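Local coordinates for protein aminoglycoside N(3)-acetyltransferase (Streptomyces griseus, PDB 7LAP) that probably transfers an acetyl group from acetyl-CoA to the 3-amino group of aminoglycoside antibiotics, as a member of the antibiotic N-acetyltransferase family, at residues Arg184-Glu194 and Asp243-Leu253; Val132-Ser140 and Met152-His161. All coordinates share one frame; numbering follows the deposited sequence.

Contact 1 (Arg184-Glu194 and Asp243-Leu253)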
loop_
_atom_site.group_PDB
_atom_site.type_symbol
_atom_site.label_atom_id
_atom_site.label_comp_id
_atom_site.label_asym_id
_atom_site.label_seq_id
_atom_site.Cartn_x
_atom_site.Cartn_y
_atom_site.Cartn_z
ATOM N N ARG B 184 4.438 -11.964 -19.095
ATOM C CA ARG B 184 5.823 -12.079 -19.540
ATOM C C ARG B 184 6.518 -10.721 -19.619
ATOM O O ARG B 184 7.734 -10.637 -19.409
ATOM C CB ARG B 184 5.858 -12.812 -20.885
ATOM C CG ARG B 184 5.588 -14.306 -20.733
ATOM C CD ARG B 184 5.315 -14.986 -22.053
ATOM N NE ARG B 184 4.216 -14.319 -22.735
ATOM C CZ ARG B 184 4.052 -14.280 -24.052
ATOM N NH1 ARG B 184 4.914 -14.887 -24.859
ATOM N NH2 ARG B 184 3.014 -13.634 -24.553
ATOM N N ASP B 185 5.775 -9.641 -19.861
ATOM C CA ASP B 185 6.447 -8.355 -20.031
ATOM C C ASP B 185 6.934 -7.743 -18.723
ATOM O O ASP B 185 7.635 -6.724 -18.771
ATOM C CB ASP B 185 5.531 -7.358 -20.739
ATOM C CG ASP B 185 4.113 -7.415 -20.233
ATOM O OD1 ASP B 185 3.818 -6.735 -19.227
ATOM O OD2 ASP B 185 3.302 -8.177 -20.816
ATOM N N THR B 186 6.605 -8.323 -17.570
ATOM C CA THR B 186 7.016 -7.744 -16.299
ATOM C C THR B 186 8.422 -8.152 -15.883
ATOM O O THR B 186 8.874 -7.754 -14.803
ATOM C CB THR B 186 6.021 -8.117 -15.173
ATOM O OG1 THR B 186 6.095 -9.515 -14.896
ATOM C CG2 THR B 186 4.617 -7.795 -15.585
ATOM N N MET B 187 9.142 -8.920 -16.697
ATOM C CA MET B 187 10.456 -9.387 -16.270
ATOM C C MET B 187 11.497 -8.253 -16.271
ATOM O O MET B 187 12.142 -7.984 -17.289
ATOM C CB MET B 187 10.939 -10.543 -17.150
ATOM C CG MET B 187 12.139 -11.244 -16.541
ATOM S SD MET B 187 12.979 -12.362 -17.669
ATOM C CE MET B 187 11.785 -13.706 -17.615
ATOM N N THR B 188 11.679 -7.632 -15.099
ATOM C CA THR B 188 12.613 -6.519 -14.892
ATOM C C THR B 188 14.035 -6.886 -15.293
ATOM O O THR B 188 14.798 -6.039 -15.778
ATOM C CB THR B 188 12.575 -6.117 -13.403
ATOM O OG1 THR B 188 11.408 -5.334 -13.157
ATOM C CG2 THR B 188 13.830 -5.332 -12.960
ATOM N N LEU B 189 14.426 -8.137 -15.049
ATOM C CA LEU B 189 15.783 -8.571 -15.339
ATOM C C LEU B 189 16.210 -8.265 -16.776
ATOM O O LEU B 189 17.398 -8.106 -17.044
ATOM C CB LEU B 189 15.895 -10.065 -15.042
ATOM C CG LEU B 189 17.251 -10.698 -15.364
ATOM C CD1 LEU B 189 18.346 -10.063 -14.518
ATOM C CD2 LEU B 189 17.192 -12.219 -15.190
ATOM N N LEU B 190 15.265 -8.174 -17.716
ATOM C CA LEU B 190 15.639 -7.862 -19.092
ATOM C C LEU B 190 16.073 -6.408 -19.274
ATOM O O LEU B 190 16.601 -6.069 -20.341
ATOM C CB LEU B 190 14.481 -8.192 -20.043
ATOM C CG LEU B 190 14.244 -9.695 -20.251
ATOM C CD1 LEU B 190 13.012 -9.962 -21.120
ATOM C CD2 LEU B 190 15.477 -10.348 -20.850
ATOM N N HIS B 191 15.876 -5.542 -18.271
ATOM C CA HIS B 191 16.519 -4.230 -18.331
ATOM C C HIS B 191 18.026 -4.350 -18.142
ATOM O O HIS B 191 18.783 -3.542 -18.680
ATOM C CB HIS B 191 15.943 -3.290 -17.269
ATOM C CG HIS B 191 14.550 -2.829 -17.562
ATOM N ND1 HIS B 191 14.171 -2.324 -18.788
ATOM C CD2 HIS B 191 13.441 -2.808 -16.788
ATOM C CE1 HIS B 191 12.886 -2.014 -18.759
ATOM N NE2 HIS B 191 12.424 -2.284 -17.551
ATOM N N HIS B 192 18.477 -5.344 -17.374
ATOM C CA HIS B 192 19.906 -5.634 -17.282
ATOM C C HIS B 192 20.437 -6.123 -18.619
ATOM O O HIS B 192 21.551 -5.757 -19.025
ATOM C CB HIS B 192 20.163 -6.671 -16.173
ATOM C CG HIS B 192 21.603 -7.046 -15.992
ATOM N ND1 HIS B 192 22.598 -6.113 -15.794
ATOM C CD2 HIS B 192 22.217 -8.254 -15.975
ATOM C CE1 HIS B 192 23.763 -6.726 -15.653
ATOM N NE2 HIS B 192 23.564 -8.025 -15.773
ATOM N N ALA B 193 19.645 -6.928 -19.334
ATOM C CA ALA B 193 20.018 -7.307 -20.696
ATOM C C ALA B 193 20.154 -6.080 -21.597
ATOM O O ALA B 193 21.122 -5.960 -22.357
ATOM C CB ALA B 193 18.997 -8.290 -21.283
ATOM N N GLU B 194 19.176 -5.171 -21.552
ATOM C CA GLU B 194 19.286 -3.939 -22.337
ATOM C C GLU B 194 20.550 -3.165 -21.979
ATOM O O GLU B 194 21.231 -2.624 -22.859
ATOM C CB GLU B 194 18.053 -3.063 -22.122
ATOM C CG GLU B 194 16.799 -3.589 -22.786
ATOM C CD GLU B 194 15.581 -2.704 -22.528
ATOM O OE1 GLU B 194 15.345 -2.301 -21.356
ATOM O OE2 GLU B 194 14.862 -2.406 -23.509
ATOM N N ASP B 243 4.575 -6.163 -26.827
ATOM C CA ASP B 243 5.615 -5.658 -25.932
ATOM C C ASP B 243 6.920 -6.406 -26.172
ATOM O O ASP B 243 6.926 -7.646 -26.185
ATOM C CB ASP B 243 5.204 -5.797 -24.471
ATOM C CG ASP B 243 6.159 -5.087 -23.516
ATOM O OD1 ASP B 243 7.303 -5.560 -23.333
ATOM O OD2 ASP B 243 5.763 -4.051 -22.940
ATOM N N PRO B 244 8.026 -5.682 -26.364
ATOM C CA PRO B 244 9.316 -6.354 -26.628
ATOM C C PRO B 244 9.695 -7.409 -25.609
ATOM O O PRO B 244 10.068 -8.522 -26.005
ATOM C CB PRO B 244 10.314 -5.183 -26.650
ATOM C CG PRO B 244 9.475 -4.016 -27.116
ATOM C CD PRO B 244 8.116 -4.219 -26.477
ATOM N N PHE B 245 9.606 -7.102 -24.305
ATOM C CA PHE B 245 9.970 -8.095 -23.297
ATOM C C PHE B 245 9.073 -9.326 -23.390
ATOM O O PHE B 245 9.528 -10.451 -23.162
ATOM C CB PHE B 245 9.907 -7.490 -21.887
ATOM C CG PHE B 245 11.069 -6.567 -21.558
ATOM C CD1 PHE B 245 12.021 -6.245 -22.513
ATOM C CD2 PHE B 245 11.198 -6.021 -20.290
ATOM C CE1 PHE B 245 13.082 -5.400 -22.205
ATOM C CE2 PHE B 245 12.256 -5.188 -19.977
ATOM C CZ PHE B 245 13.200 -4.870 -20.943
ATOM N N ALA B 246 7.801 -9.139 -23.744
ATOM C CA ALA B 246 6.923 -10.292 -23.906
ATOM C C ALA B 246 7.397 -11.171 -25.053
ATOM O O ALA B 246 7.351 -12.403 -24.962
ATOM C CB ALA B 246 5.483 -9.833 -24.135
ATOM N N VAL B 247 7.865 -10.553 -26.140
ATOM C CA VAL B 247 8.378 -11.324 -27.270
ATOM C C VAL B 247 9.672 -12.044 -26.890
ATOM O O VAL B 247 9.843 -13.231 -27.188
ATOM C CB VAL B 247 8.564 -10.409 -28.494
ATOM C CG1 VAL B 247 9.180 -11.185 -29.665
ATOM C CG2 VAL B 247 7.249 -9.781 -28.875
ATOM N N ILE B 248 10.582 -11.353 -26.200
ATOM C CA ILE B 248 11.845 -11.973 -25.789
ATOM C C ILE B 248 11.586 -13.177 -24.877
ATOM O O ILE B 248 12.154 -14.261 -25.070
ATOM C CB ILE B 248 12.753 -10.928 -25.108
ATOM C CG1 ILE B 248 13.039 -9.749 -26.040
ATOM C CG2 ILE B 248 14.072 -11.551 -24.656
ATOM C CD1 ILE B 248 13.992 -8.728 -25.434
ATOM N N VAL B 249 10.730 -13.005 -23.863
ATOM C CA VAL B 249 10.461 -14.096 -22.927
ATOM C C VAL B 249 9.754 -15.248 -23.627
ATOM O O VAL B 249 10.008 -16.427 -23.324
ATOM C CB VAL B 249 9.655 -13.589 -21.713
ATOM C CG1 VAL B 249 9.218 -14.760 -20.830
ATOM C CG2 VAL B 249 10.489 -12.608 -20.901
ATOM N N GLY B 250 8.860 -14.933 -24.566
ATOM C CA GLY B 250 8.226 -15.988 -25.335
ATOM C C GLY B 250 9.224 -16.806 -26.136
ATOM O O GLY B 250 9.145 -18.040 -26.180
ATOM N N SER B 251 10.189 -16.132 -26.774
ATOM C CA SER B 251 11.243 -16.848 -27.490
ATOM C C SER B 251 12.137 -17.604 -26.524
ATOM O O SER B 251 12.590 -18.717 -26.817
ATOM C CB SER B 251 12.101 -15.884 -28.310
ATOM O OG SER B 251 11.298 -15.016 -29.074
ATOM N N MET B 252 12.442 -16.981 -25.389
ATOM C CA MET B 252 13.185 -17.653 -24.333
ATOM C C MET B 252 12.533 -18.982 -23.979
ATOM O O MET B 252 13.183 -20.037 -23.982
ATOM C CB MET B 252 13.234 -16.734 -23.114
ATOM C CG MET B 252 14.148 -17.155 -22.018
ATOM S SD MET B 252 14.045 -15.953 -20.668
ATOM C CE MET B 252 14.593 -14.413 -21.432
ATOM N N LEU B 253 11.237 -18.937 -23.671
ATOM C CA LEU B 253 10.510 -20.137 -23.278
ATOM C C LEU B 253 10.521 -21.174 -24.391
ATOM O O LEU B 253 10.731 -22.365 -24.134
ATOM C CB LEU B 253 9.075 -19.776 -22.907
ATOM C CG LEU B 253 8.933 -19.084 -21.554
ATOM C CD1 LEU B 253 7.603 -18.294 -21.512
ATOM C CD2 LEU B 253 9.010 -20.125 -20.433
HETATM O O HOH W 1 7.735 -4.571 -20.398
#
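A knob-into-hole packing of two nearly perpendicular helices joins 184-194 to 243-253 in the antibiotic N-acetyltransferase fold. The segment axes run at 96° and come within 11.3 Å of each other. Leu190 is the knob, set among Phe245, Ile248, Val249 and Met252. Its CB sits over the centre of the Phe245 ring, 3.6 Å from the centroid, in a CH-pi contact. Leu190 CD1 meets Val249 CG2 at 3.7 Å. Met187 CE touches the same methyl, its chain running out with CG anti to the backbone N (chi1 -167°) before it bends at the sulfur.

The rim of the Phe245 ring reaches two polar side chains of helix 189-196. Phe245 CE2 lies over one face of the His191 ring, with the two planes at 59°, an oblique pair. Glu194 OE1 stands at the Phe245 edge, 3.4 Å from CZ. The same oxygen accepts from His191 ND1 at 2.8 Å, in the plane of the imidazole. Glu194 OE2 is bound by Tyr234 OH and Ala231 N.

Asp243 N-caps helix 244-254 through a weak bond from Phe245 N to its OD1. A water bridges Asp185 O, at 2.7 Å, and Asp243 OD1. Arg184 lays its CG against Val249 CG1 at 3.7 Å, and its guanidinium has Ala246 O over one face and Gly250 CA at the edge.

Direct contact is therefore mainly apolar. The Glu194 bond limits rotation of the imidazole beside Phe245, and the nearby carboxylate would tend to favour the positive edge of the phenyl ring.

Contact 2 (Val132-Ser140 and Met152-His161)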
loop_
_atom_site.group_PDB
_atom_site.type_symbol
_atom_site.label_atom_id
_atom_site.label_comp_id
_atom_site.label_asym_id
_atom_site.label_seq_id
_atom_site.Cartn_x
_atom_site.Cartn_y
_atom_site.Cartn_z
ATOM N N VAL B 132 15.550 -5.550 3.172
ATOM C CA VAL B 132 16.530 -4.512 2.824
ATOM C C VAL B 132 16.109 -3.879 1.504
ATOM O O VAL B 132 15.864 -4.592 0.527
ATOM C CB VAL B 132 17.944 -5.097 2.700
ATOM C CG1 VAL B 132 18.963 -4.005 2.280
ATOM C CG2 VAL B 132 18.376 -5.782 4.011
ATOM N N ARG B 133 16.050 -2.552 1.461
ATOM C CA ARG B 133 15.620 -1.856 0.254
ATOM C C ARG B 133 16.802 -1.091 -0.327
ATOM O O ARG B 133 17.524 -0.429 0.420
ATOM C CB ARG B 133 14.494 -0.887 0.554
ATOM C CG ARG B 133 13.869 -0.455 -0.753
ATOM C CD ARG B 133 13.296 0.870 -0.670
ATOM N NE ARG B 133 12.324 1.175 -1.714
ATOM C CZ ARG B 133 11.239 1.878 -1.442
ATOM N NH1 ARG B 133 11.037 2.248 -0.190
ATOM N NH2 ARG B 133 10.380 2.195 -2.400
ATOM N N SER B 134 17.010 -1.179 -1.648
ATOM C CA SER B 134 18.207 -0.541 -2.203
ATOM C C SER B 134 18.008 0.976 -2.269
ATOM O O SER B 134 16.906 1.496 -2.103
ATOM C CB SER B 134 18.570 -1.144 -3.570
ATOM O OG SER B 134 17.832 -0.589 -4.641
ATOM N N ARG B 135 19.099 1.696 -2.475
ATOM C CA ARG B 135 19.083 3.127 -2.226
ATOM C C ARG B 135 18.642 3.934 -3.431
ATOM O O ARG B 135 18.487 5.161 -3.317
ATOM C CB ARG B 135 20.479 3.582 -1.767
ATOM C CG ARG B 135 21.514 3.449 -2.853
ATOM C CD ARG B 135 22.951 3.827 -2.404
ATOM N NE ARG B 135 23.842 3.873 -3.557
ATOM C CZ ARG B 135 25.071 4.398 -3.562
ATOM N NH1 ARG B 135 25.590 4.929 -2.452
ATOM N NH2 ARG B 135 25.777 4.400 -4.690
ATOM N N HIS B 136 18.419 3.294 -4.577
ATOM C CA HIS B 136 18.187 4.076 -5.784
ATOM C C HIS B 136 16.790 4.693 -5.765
ATOM O O HIS B 136 15.826 3.990 -5.482
ATOM C CB HIS B 136 18.333 3.214 -7.036
ATOM C CG HIS B 136 18.688 4.019 -8.241
ATOM N ND1 HIS B 136 17.748 4.713 -8.979
ATOM C CD2 HIS B 136 19.891 4.321 -8.779
ATOM C CE1 HIS B 136 18.362 5.382 -9.939
ATOM N NE2 HIS B 136 19.661 5.153 -9.845
ATOM N N PRO B 137 16.649 5.986 -6.096
ATOM C CA PRO B 137 15.321 6.627 -6.043
ATOM C C PRO B 137 14.423 6.269 -7.185
ATOM O O PRO B 137 13.205 6.429 -7.057
ATOM C CB PRO B 137 15.642 8.127 -6.113
ATOM C CG PRO B 137 16.989 8.182 -6.874
ATOM C CD PRO B 137 17.736 6.954 -6.361
ATOM N N ASP B 138 14.965 5.831 -8.310
ATOM C CA ASP B 138 14.119 5.500 -9.436
ATOM C C ASP B 138 13.847 4.007 -9.588
ATOM O O ASP B 138 12.727 3.628 -9.947
ATOM C CB ASP B 138 14.734 6.037 -10.721
ATOM C CG ASP B 138 13.750 6.021 -11.849
ATOM O OD1 ASP B 138 12.677 6.629 -11.692
ATOM O OD2 ASP B 138 14.036 5.405 -12.883
ATOM N N VAL B 139 14.828 3.135 -9.335
ATOM C CA VAL B 139 14.647 1.718 -9.635
ATOM C C VAL B 139 15.114 0.849 -8.475
ATOM O O VAL B 139 15.711 -0.215 -8.689
ATOM C CB VAL B 139 15.364 1.330 -10.941
ATOM C CG1 VAL B 139 14.640 1.968 -12.146
ATOM C CG2 VAL B 139 16.863 1.737 -10.899
ATOM N N SER B 140 14.800 1.274 -7.250
ATOM C CA SER B 140 15.175 0.510 -6.071
ATOM C C SER B 140 14.581 -0.892 -6.133
ATOM O O SER B 140 13.523 -1.122 -6.709
ATOM C CB SER B 140 14.718 1.198 -4.786
ATOM O OG SER B 140 13.301 1.347 -4.764
ATOM N N MET B 152 21.505 -5.912 -2.239
ATOM C CA MET B 152 20.956 -4.558 -2.289
ATOM C C MET B 152 21.996 -3.467 -2.089
ATOM O O MET B 152 21.701 -2.290 -2.347
ATOM C CB MET B 152 19.890 -4.404 -1.217
ATOM C CG MET B 152 18.690 -5.385 -1.413
ATOM S SD MET B 152 17.759 -5.067 -2.923
ATOM C CE MET B 152 18.390 -6.339 -4.044
ATOM N N ASP B 153 23.173 -3.830 -1.606
ATOM C CA ASP B 153 24.135 -2.863 -1.087
ATOM C C ASP B 153 24.596 -1.904 -2.176
ATOM O O ASP B 153 24.858 -2.313 -3.308
ATOM C CB ASP B 153 25.352 -3.595 -0.507
ATOM C CG ASP B 153 26.346 -2.643 0.152
ATOM O OD1 ASP B 153 25.926 -1.926 1.085
ATOM O OD2 ASP B 153 27.533 -2.615 -0.246
ATOM N N ALA B 154 24.678 -0.623 -1.829
ATOM C CA ALA B 154 25.294 0.392 -2.681
ATOM C C ALA B 154 24.799 0.316 -4.126
ATOM O O ALA B 154 25.586 0.176 -5.055
ATOM C CB ALA B 154 26.827 0.259 -2.637
ATOM N N HIS B 155 23.482 0.419 -4.316
ATOM C CA HIS B 155 22.935 0.440 -5.674
ATOM C C HIS B 155 23.605 1.546 -6.497
ATOM O O HIS B 155 23.580 2.724 -6.088
ATOM C CB HIS B 155 21.434 0.669 -5.624
ATOM C CG HIS B 155 20.707 0.237 -6.861
ATOM N ND1 HIS B 155 19.486 -0.397 -6.810
ATOM C CD2 HIS B 155 21.013 0.362 -8.178
ATOM C CE1 HIS B 155 19.061 -0.639 -8.043
ATOM N NE2 HIS B 155 19.971 -0.192 -8.892
ATOM N N PRO B 156 24.210 1.222 -7.647
ATOM C CA PRO B 156 24.941 2.239 -8.418
ATOM C C PRO B 156 23.997 3.321 -8.895
ATOM O O PRO B 156 22.936 3.031 -9.459
ATOM C CB PRO B 156 25.512 1.451 -9.601
ATOM C CG PRO B 156 25.548 0.041 -9.126
ATOM C CD PRO B 156 24.346 -0.114 -8.247
ATOM N N TRP B 157 24.405 4.576 -8.693
ATOM C CA TRP B 157 23.533 5.701 -9.029
ATOM C C TRP B 157 23.227 5.734 -10.523
ATOM O O TRP B 157 22.057 5.731 -10.939
ATOM C CB TRP B 157 24.171 7.020 -8.603
ATOM C CG TRP B 157 24.325 7.223 -7.121
ATOM C CD1 TRP B 157 25.458 7.665 -6.460
ATOM C CD2 TRP B 157 23.307 7.094 -6.126
ATOM N NE1 TRP B 157 25.200 7.766 -5.108
ATOM C CE2 TRP B 157 23.893 7.409 -4.881
ATOM C CE3 TRP B 157 21.965 6.689 -6.159
ATOM C CZ2 TRP B 157 23.174 7.364 -3.691
ATOM C CZ3 TRP B 157 21.261 6.644 -4.976
ATOM C CH2 TRP B 157 21.863 6.984 -3.760
ATOM N N ASP B 158 24.270 5.785 -11.341
ATOM C CA ASP B 158 24.169 5.816 -12.793
ATOM C C ASP B 158 24.317 4.412 -13.348
ATOM O O ASP B 158 24.922 3.545 -12.719
ATOM C CB ASP B 158 25.248 6.719 -13.392
ATOM C CG ASP B 158 25.053 8.167 -13.006
ATOM O OD1 ASP B 158 24.053 8.747 -13.459
ATOM O OD2 ASP B 158 25.898 8.729 -12.276
ATOM N N ASP B 159 23.784 4.205 -14.555
ATOM C CA ASP B 159 23.647 2.856 -15.096
ATOM C C ASP B 159 23.147 1.896 -14.008
ATOM O O ASP B 159 23.795 0.881 -13.727
ATOM C CB ASP B 159 24.980 2.378 -15.687
ATOM C CG ASP B 159 24.793 1.322 -16.794
ATOM O OD1 ASP B 159 23.704 1.282 -17.421
ATOM O OD2 ASP B 159 25.734 0.528 -17.041
ATOM N N PRO B 160 22.018 2.184 -13.358
ATOM C CA PRO B 160 21.567 1.315 -12.257
ATOM C C PRO B 160 21.042 -0.061 -12.686
ATOM O O PRO B 160 20.671 -0.855 -11.810
ATOM C CB PRO B 160 20.445 2.135 -11.609
ATOM C CG PRO B 160 19.834 2.884 -12.787
ATOM C CD PRO B 160 21.022 3.221 -13.699
ATOM N N HIS B 161 20.959 -0.377 -13.978
ATOM C CA HIS B 161 20.660 -1.738 -14.424
ATOM C C HIS B 161 21.892 -2.453 -14.953
ATOM O O HIS B 161 21.763 -3.546 -15.520
ATOM C CB HIS B 161 19.589 -1.748 -15.525
ATOM C CG HIS B 161 18.272 -1.208 -15.087
ATOM N ND1 HIS B 161 17.866 0.077 -15.379
ATOM C CD2 HIS B 161 17.261 -1.779 -14.392
ATOM C CE1 HIS B 161 16.656 0.273 -14.883
ATOM N NE2 HIS B 161 16.265 -0.839 -14.284
HETATM O O HOH W 2 21.581 0.327 -2.098
#
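Arg135 grips His155 O side-on with two nitrogens, NE at 2.8 Å and NH2 at 3.1 Å. Both come from the same face of the carbonyl plane, and the oxygen lies in the guanidinium plane. His136 NE2 donates to Trp157 O at 2.7 Å, on a lone pair and in the imidazole plane. Ser134 OG and His155 ND1 share a hydrogen bond of 2.7 Å. Ser134 OG also bonds Leu141 N. At the far side of the His155 ring, NE2 donates to Pro160 O. A water accepts from Arg135 N and His155 N and donates to Met152 O.

The Arg135 guanidinium lies flat on the Trp157 indole, planes 10° apart, a stacked cation-pi pair; Ala154 CA lies over the rim of the guanidinium's opposite face. The arginine chain runs extended from CG to NE, bringing CG and CD over the CH2 corner of the indole.

These bonds tie the loop after edge strand 132-133 to the irregular segment between helices 148-152 and 166-172. The Ser134 backbone still pairs with Leu141 of the neighbouring strand.

His136 CB sits over the centre of the His155 ring, while the His136 ring points its edge at that face. Pro160 CB packs over His136 and meets Val139 CG2 at 3.7 Å. Val139 CG1 touches His161 CE1, and Asp224 holds ND1 of that histidine. Farther out, Val132 CG1 packs on Met152 CB at 3.6 Å.

How the contacts relate
Both contacts are partly buried, with centres about 21 Å apart, and they follow one another along the chain. Contact 1 packs two helices, its apolar part facing strand 266-272 and helix 273-289. Contact 2 joins mostly irregular segments beside the other end of the main sheet, against the hairpin 204-225. Its chemistry is more polar, with side chains gripping backbone carbonyls beside aromatic and proline packing, whereas contact 1 leaves its polar groups to a water, a helix cap and a His-Glu pair. The two meet where 152-161 ends: His161 O probably accepts from His192 ND1 at 2.7 Å, and the His161 ring packs beside His191.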